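Local structure of Blr6230 protein (Bradyrhizobium diazoefficiens USDA 110, 5NGG) at residues G65-D70 with L96-H101; M233-L238 with G267-Y272. The protein is a subclass B3 metallo-beta-lactamase, a zinc enzyme that probably hydrolyses the beta-lactam ring of antibiotics. One frame throughout, in Å; residues are numbered along the deposited sequence.

Contact 1: residues G65-D70 with L96-H101. With ZN (zinc ion), chain D.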
# COMPACT_ATOMS: atom_id res chain seq x y z
N GLY A 65 -18.95 5.41 8.51
CA GLY A 65 -17.67 5.96 8.90
C GLY A 65 -16.63 5.80 7.82
O GLY A 65 -16.93 5.47 6.69
N LEU A 66 -15.39 6.05 8.20
CA LEU A 66 -14.27 6.06 7.27
C LEU A 66 -13.41 4.82 7.44
O LEU A 66 -13.19 4.34 8.55
CB LEU A 66 -13.38 7.30 7.47
CG LEU A 66 -14.17 8.60 7.47
CD1 LEU A 66 -13.23 9.76 7.74
CD2 LEU A 66 -14.97 8.77 6.18
N ILE A 67 -12.92 4.33 6.29
CA ILE A 67 -11.85 3.35 6.27
C ILE A 67 -10.57 4.09 5.86
O ILE A 67 -10.58 4.81 4.86
CB ILE A 67 -12.12 2.21 5.25
CG1 ILE A 67 -13.45 1.52 5.58
CG2 ILE A 67 -10.93 1.23 5.22
CD1 ILE A 67 -13.87 0.51 4.52
N LEU A 68 -9.51 3.92 6.65
CA LEU A 68 -8.20 4.47 6.30
C LEU A 68 -7.36 3.38 5.70
O LEU A 68 -7.17 2.32 6.32
CB LEU A 68 -7.52 4.99 7.56
CG LEU A 68 -6.15 5.62 7.37
CD1 LEU A 68 -6.18 6.87 6.54
CD2 LEU A 68 -5.55 5.93 8.72
N MET A 69 -6.88 3.60 4.47
CA MET A 69 -5.98 2.66 3.77
C MET A 69 -4.56 3.18 3.91
O MET A 69 -4.19 4.16 3.26
CB MET A 69 -6.37 2.55 2.30
CG MET A 69 -5.50 1.57 1.51
SD MET A 69 -5.66 -0.17 1.96
CE MET A 69 -7.33 -0.50 1.40
N ASP A 70 -3.81 2.53 4.80
CA ASP A 70 -2.40 2.82 5.10
C ASP A 70 -2.21 4.15 5.83
O ASP A 70 -3.15 4.91 6.08
CB ASP A 70 -1.51 2.68 3.85
CG ASP A 70 -1.36 1.25 3.38
OD1 ASP A 70 -1.32 0.31 4.22
OD2 ASP A 70 -1.24 1.07 2.14
N LEU A 96 -12.12 1.65 10.68
CA LEU A 96 -11.20 0.59 10.28
C LEU A 96 -9.98 1.21 9.64
O LEU A 96 -10.06 2.23 8.94
CB LEU A 96 -11.79 -0.38 9.25
CG LEU A 96 -13.02 -1.19 9.67
CD1 LEU A 96 -13.55 -1.97 8.48
CD2 LEU A 96 -12.68 -2.11 10.83
N ILE A 97 -8.86 0.55 9.91
CA ILE A 97 -7.58 0.83 9.26
C ILE A 97 -7.17 -0.46 8.56
O ILE A 97 -7.09 -1.52 9.19
CB ILE A 97 -6.50 1.23 10.27
CG1 ILE A 97 -6.95 2.44 11.10
CG2 ILE A 97 -5.20 1.52 9.54
CD1 ILE A 97 -6.08 2.72 12.31
N LEU A 98 -6.92 -0.37 7.25
CA LEU A 98 -6.42 -1.50 6.47
C LEU A 98 -4.98 -1.22 6.07
O LEU A 98 -4.60 -0.07 5.83
CB LEU A 98 -7.27 -1.71 5.21
CG LEU A 98 -8.51 -2.59 5.38
CD1 LEU A 98 -9.36 -2.33 6.58
CD2 LEU A 98 -9.32 -2.59 4.10
N ASN A 99 -4.20 -2.29 6.00
CA ASN A 99 -2.81 -2.20 5.56
C ASN A 99 -2.62 -2.99 4.28
O ASN A 99 -3.13 -4.12 4.15
CB ASN A 99 -1.91 -2.76 6.66
CG ASN A 99 -0.38 -2.57 6.45
OD1 ASN A 99 0.38 -3.43 6.89
ND2 ASN A 99 0.07 -1.46 5.89
N THR A 100 -1.83 -2.43 3.37
CA THR A 100 -1.32 -3.19 2.21
C THR A 100 -0.14 -4.05 2.64
O THR A 100 -0.11 -5.26 2.44
CB THR A 100 -0.87 -2.27 1.06
OG1 THR A 100 0.02 -1.26 1.56
CG2 THR A 100 -2.07 -1.67 0.34
N HIS A 101 0.88 -3.45 3.25
CA HIS A 101 2.02 -4.24 3.73
C HIS A 101 2.76 -3.50 4.83
O HIS A 101 2.72 -2.28 4.94
CB HIS A 101 2.97 -4.64 2.59
CG HIS A 101 3.83 -3.52 2.10
ND1 HIS A 101 3.53 -2.73 1.02
CD2 HIS A 101 5.05 -3.12 2.52
CE1 HIS A 101 4.50 -1.86 0.82
NE2 HIS A 101 5.43 -2.05 1.73
ZN ZN D . 7.44 -1.68 1.41
O HOH W 1 7.90 0.12 1.41
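I67, L68 and M69 pair with L96, I97 and L98 as parallel strands, the axes of these short segments approaching to 4.7 Å at 21°, in the beta-alpha-beta unit of the metallo-beta-lactamase fold whose helix 77-86 makes the crossover. Backbone bonds L68 N to L96 O, L98 N to L68 O and D70 N to L98 O bind them. Aliphatic residues suit these buried strands: I67 CG2 meets L98 CD1 (4.1 Å) on one face, where M69, bent at chi2 (67°) and chi3, brings SD to 3.9 Å from L98 CB. On the other face I113 of helix 110-117 touches both L68 and I97, and F110 touches I97. D70 grips the loop leading to the metal. Its OD1 accepts from T100 N (2.9 Å) and from N99 ND2, the carboxylate and amide planes standing 81° apart. OD2 takes the hydroxyl of T100, so both oxygens of a buried acid are satisfied. N99 ND2 reaches, less straight and from above the carbonyl plane, to H101 O, linking D70 to the ligand residue itself. H101, held through ND1 by C201 O, places NE2 2.1 Å from the zinc ion, which H103, H177 and water 1 also bind.

Contact 2: residues M233-L238 with G267-Y272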
# COMPACT_ATOMS: atom_id res chain seq x y z
N MET A 233 -5.81 -10.70 -13.00
CA MET A 233 -6.93 -10.10 -12.31
C MET A 233 -7.65 -9.09 -13.19
O MET A 233 -7.02 -8.30 -13.85
CB MET A 233 -6.45 -9.39 -11.05
CG MET A 233 -5.95 -10.34 -9.97
SD MET A 233 -5.35 -9.55 -8.48
CE MET A 233 -6.95 -8.93 -8.06
N LYS A 234 -8.97 -9.08 -13.11
CA LYS A 234 -9.81 -8.15 -13.86
C LYS A 234 -10.03 -6.89 -13.02
O LYS A 234 -10.86 -6.85 -12.12
CB LYS A 234 -11.15 -8.80 -14.23
CG LYS A 234 -10.99 -10.01 -15.14
CD LYS A 234 -10.10 -9.73 -16.34
N ILE A 235 -9.24 -5.87 -13.31
CA ILE A 235 -9.18 -4.63 -12.50
C ILE A 235 -9.23 -3.43 -13.41
O ILE A 235 -8.42 -3.30 -14.32
CB ILE A 235 -7.90 -4.59 -11.64
CG1 ILE A 235 -7.91 -5.71 -10.59
CG2 ILE A 235 -7.63 -3.22 -11.03
CD1 ILE A 235 -9.00 -5.63 -9.54
N ASP A 236 -10.18 -2.53 -13.13
CA ASP A 236 -10.36 -1.30 -13.91
C ASP A 236 -9.45 -0.15 -13.46
O ASP A 236 -9.00 0.63 -14.30
CB ASP A 236 -11.81 -0.83 -13.79
CG ASP A 236 -12.80 -1.82 -14.40
OD1 ASP A 236 -12.82 -1.87 -15.64
OD2 ASP A 236 -13.54 -2.50 -13.65
N VAL A 237 -9.22 -0.05 -12.14
CA VAL A 237 -8.51 1.07 -11.53
C VAL A 237 -7.39 0.52 -10.66
O VAL A 237 -7.66 -0.06 -9.61
CB VAL A 237 -9.47 1.91 -10.66
CG1 VAL A 237 -8.72 3.03 -9.93
CG2 VAL A 237 -10.60 2.50 -11.50
N LEU A 238 -6.15 0.73 -11.10
CA LEU A 238 -4.98 0.35 -10.32
C LEU A 238 -4.60 1.48 -9.38
O LEU A 238 -4.34 2.61 -9.81
CB LEU A 238 -3.79 0.08 -11.23
CG LEU A 238 -2.49 -0.28 -10.50
CD1 LEU A 238 -2.65 -1.56 -9.69
CD2 LEU A 238 -1.35 -0.38 -11.51
N GLY A 267 -6.07 -2.01 -18.48
CA GLY A 267 -4.88 -2.80 -18.86
C GLY A 267 -3.63 -2.47 -18.04
O GLY A 267 -2.56 -3.06 -18.25
N GLU A 268 -3.75 -1.55 -17.10
CA GLU A 268 -2.55 -1.02 -16.46
C GLU A 268 -1.87 -1.99 -15.53
O GLU A 268 -0.64 -2.00 -15.46
CB GLU A 268 -2.89 0.25 -15.69
CG GLU A 268 -1.64 0.99 -15.23
CD GLU A 268 -1.93 2.32 -14.59
OE1 GLU A 268 -3.13 2.71 -14.54
OE2 GLU A 268 -0.97 3.00 -14.15
N LEU A 269 -2.62 -2.82 -14.82
CA LEU A 269 -2.01 -3.75 -13.91
C LEU A 269 -1.18 -4.80 -14.69
O LEU A 269 -0.10 -5.17 -14.25
CB LEU A 269 -3.04 -4.38 -12.99
CG LEU A 269 -2.55 -5.43 -12.00
CD1 LEU A 269 -1.40 -4.91 -11.15
CD2 LEU A 269 -3.71 -5.89 -11.13
N VAL A 270 -1.66 -5.24 -15.86
CA VAL A 270 -0.84 -6.13 -16.70
C VAL A 270 0.47 -5.44 -17.09
O VAL A 270 1.54 -6.05 -16.98
CB VAL A 270 -1.60 -6.54 -17.97
CG1 VAL A 270 -0.66 -7.25 -18.94
CG2 VAL A 270 -2.75 -7.45 -17.62
N THR A 271 0.42 -4.21 -17.56
CA THR A 271 1.63 -3.49 -17.96
C THR A 271 2.59 -3.29 -16.76
O THR A 271 3.81 -3.50 -16.87
CB THR A 271 1.28 -2.13 -18.58
OG1 THR A 271 0.42 -2.34 -19.69
CG2 THR A 271 2.52 -1.35 -19.02
N TYR A 272 2.02 -2.89 -15.64
CA TYR A 272 2.84 -2.61 -14.46
C TYR A 272 3.49 -3.88 -13.91
O TYR A 272 4.69 -3.90 -13.61
CB TYR A 272 2.00 -1.89 -13.39
CG TYR A 272 2.85 -1.49 -12.20
CD1 TYR A 272 3.88 -0.56 -12.32
CD2 TYR A 272 2.62 -2.04 -10.94
CE1 TYR A 272 4.66 -0.20 -11.24
CE2 TYR A 272 3.42 -1.71 -9.86
CZ TYR A 272 4.43 -0.79 -10.01
OH TYR A 272 5.20 -0.47 -8.93
O HOH W 2 -5.64 -2.12 -14.39
O HOH W 3 -5.65 1.66 -13.76
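L238 and L269 each hold CG anti to the backbone N (chi1 178° in both), which sends the two branched ends across the gap between strand 237-239 and the first turn of helix 268-291. Their side chains cross at about a right angle and touch at the tips, L238 CD1 to L269 CD1 at 3.9 Å. The other branch of L238, CD2, touches both E268 CG (4.0 Å) and Y272 CB (4.1 Å), so a leucine with two methyls can meet three helix residues. L269 CD2 lies toward I235 CG1 at 4.2 Å, and L198 of strand 193-199 touches both residues. Glutamate suits the margin of this apolar patch: its methylene CG packs on L238 while the extended chain carries OE1 to a salt bridge with K251. Two waters bridge the segments. Water 2 donates to I235 O, in the loop before the strand, and accepts from L269 N (3.1 Å), while water 3 accepts from L238 N at 2.9 Å and lies within bonding distance of E268 OE1. The direct contacts are thus apolar, so the helix is seated by packing, with water joining loop carbonyl to helix amide and strand amide to the glutamate carboxylate.

Contact 1 comes first along the chain and is complete before contact 2 opens; their centres lie 21 Å apart, with nearest atoms about 10 Å apart and no touch. They belong to different sheets. Contact 1 joins central strands 65-69 and 94-98 of the seven-stranded mixed sheet, whereas contact 2 sets helix 268-291 against strand 237-239, an outermost strand of the five-stranded sheet. Together they sample both sheets of the alpha-beta/beta-alpha sandwich of this superfamily. Contact 1 leads directly into the dinuclear zinc site, while strand 237-239 runs on toward H242, another ligand there. Loops at the ends of strands from both sheets thus supply ligands to the same metal centre.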